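Local coordinates for protein halogenase PltM (PDB 6BZN) that halogenates phenolic substrates, accepting several halides, and is a flavoprotein that uses FAD, at residues L148-A151 with L152-A156. Sequence-based numbering, arbitrary orientation.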
loop_
_atom_site.group_PDB
_atom_site.type_symbol
_atom_site.label_atom_id
_atom_site.label_comp_id
_atom_site.label_asym_id
_atom_site.label_seq_id
_atom_site.Cartn_x
_atom_site.Cartn_y
_atom_site.Cartn_z
ATOM N N LEU A 148 -6.082 -16.738 3.636
ATOM C CA LEU A 148 -7.163 -17.590 3.133
ATOM C C LEU A 148 -7.532 -18.664 4.156
ATOM O O LEU A 148 -8.705 -18.985 4.328
ATOM C CB LEU A 148 -6.798 -18.251 1.811
ATOM C CG LEU A 148 -7.903 -19.114 1.184
ATOM C CD1 LEU A 148 -9.178 -18.313 0.933
ATOM C CD2 LEU A 148 -7.408 -19.699 -0.120
ATOM N N MET A 149 -6.537 -19.235 4.816
ATOM C CA MET A 149 -6.817 -20.231 5.848
ATOM C C MET A 149 -7.684 -19.643 6.971
ATOM O O MET A 149 -8.578 -20.330 7.476
ATOM C CB MET A 149 -5.546 -20.846 6.402
ATOM C CG MET A 149 -4.756 -21.651 5.389
ATOM S SD MET A 149 -3.138 -22.083 6.073
ATOM C CE MET A 149 -2.261 -22.552 4.578
ATOM N N ILE A 150 -7.466 -18.377 7.331
ATOM C CA ILE A 150 -8.348 -17.715 8.313
ATOM C C ILE A 150 -9.804 -17.783 7.839
ATOM O O ILE A 150 -10.692 -18.186 8.591
ATOM C CB ILE A 150 -7.997 -16.230 8.571
ATOM C CG1 ILE A 150 -6.555 -16.096 9.080
ATOM C CG2 ILE A 150 -8.976 -15.644 9.593
ATOM C CD1 ILE A 150 -6.081 -14.677 9.320
ATOM N N ALA A 151 -10.035 -17.370 6.595
ATOM C CA ALA A 151 -11.387 -17.355 6.029
ATOM C C ALA A 151 -12.030 -18.740 6.017
ATOM O O ALA A 151 -13.197 -18.899 6.402
ATOM C CB ALA A 151 -11.363 -16.799 4.628
ATOM N N LEU A 152 -11.263 -19.730 5.568
ATOM C CA LEU A 152 -11.767 -21.110 5.473
ATOM C C LEU A 152 -12.165 -21.666 6.840
ATOM O O LEU A 152 -13.184 -22.355 6.980
ATOM C CB LEU A 152 -10.703 -22.020 4.842
ATOM C CG LEU A 152 -10.431 -21.756 3.363
ATOM C CD1 LEU A 152 -9.173 -22.474 2.877
ATOM C CD2 LEU A 152 -11.626 -22.186 2.536
ATOM N N LYS A 153 -11.350 -21.370 7.844
ATOM C CA LYS A 153 -11.613 -21.848 9.208
ATOM C C LYS A 153 -12.847 -21.193 9.830
ATOM O O LYS A 153 -13.441 -21.741 10.762
ATOM C CB LYS A 153 -10.387 -21.641 10.093
ATOM C CG LYS A 153 -9.228 -22.562 9.728
ATOM C CD LYS A 153 -8.043 -22.432 10.674
ATOM C CE LYS A 153 -7.414 -21.055 10.630
ATOM N NZ LYS A 153 -6.324 -20.955 11.629
ATOM N N HIS A 154 -13.214 -20.016 9.331
ATOM C CA HIS A 154 -14.439 -19.340 9.754
ATOM C C HIS A 154 -15.660 -19.667 8.909
ATOM O O HIS A 154 -16.721 -19.104 9.143
ATOM C CB HIS A 154 -14.215 -17.838 9.819
ATOM C CG HIS A 154 -13.418 -17.424 11.002
ATOM N ND1 HIS A 154 -12.045 -17.370 10.986
ATOM C CD2 HIS A 154 -13.797 -17.097 12.259
ATOM C CE1 HIS A 154 -11.609 -17.004 12.176
ATOM N NE2 HIS A 154 -12.653 -16.825 12.965
ATOM N N GLY A 155 -15.531 -20.581 7.949
ATOM C CA GLY A 155 -16.681 -21.058 7.183
ATOM C C GLY A 155 -16.882 -20.485 5.795
ATOM O O GLY A 155 -17.822 -20.892 5.105
ATOM N N ALA A 156 -16.015 -19.567 5.349
ATOM C CA ALA A 156 -16.064 -19.107 3.968
ATOM C C ALA A 156 -15.745 -20.284 3.042
ATOM O O ALA A 156 -14.853 -21.082 3.341
ATOM C CB ALA A 156 -15.078 -17.967 3.738
#
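Ala151 and Ala156 meet in a Schellman motif, the C-terminal cap of helix 140-153, leading into strand 157-159 at the edge of the parallel sheet of the FAD-binding, Rossmann-type domain. The helix is still regular where Leu152 N bonds Leu148 O at 2.9 Å. One turn on, Ala156 N reaches back to Ala151 O (3.1 Å), the wider 6→1 bond of the motif, and Gly155 N to Leu152 O (3.1 Å), the 5→2 bond. Gly155 makes the reversal with a positive phi of 101°, where any CB would collide with the carbonyl oxygen of His154, so the residue lacking one fits. The turn brings the CB atoms of Ala151 and Ala156 to 4.0 Å, a hydrophobic contact that small methyl groups suit, since Ala151 also packs on Ala40 of helix 33-44.

His154 adds a side-chain bond to the cap. With CG beside its backbone N (chi1 -75°), the ring folds back along the helix, and ND1 donates to Ile150 O at 2.9 Å, nearly straight at 168°. Ile150 runs alongside, its CG2 3.8 Å from His154 ND1, and both side chains rest on Ile83. A leucine in place of His154 would probably cost Ile150 O this straight bond, leaving the more bent one from the backbone N. The Lys153 chain, bent at chi3, passes over Met149 O (CG 3.2 Å away), and its NZ forms a salt bridge with Glu85. The in-plane oxygen probably fixes the ring's rotation, and Ile150 O, gripped on opposite faces by ring and backbone N-H, ties His154 into the last turn.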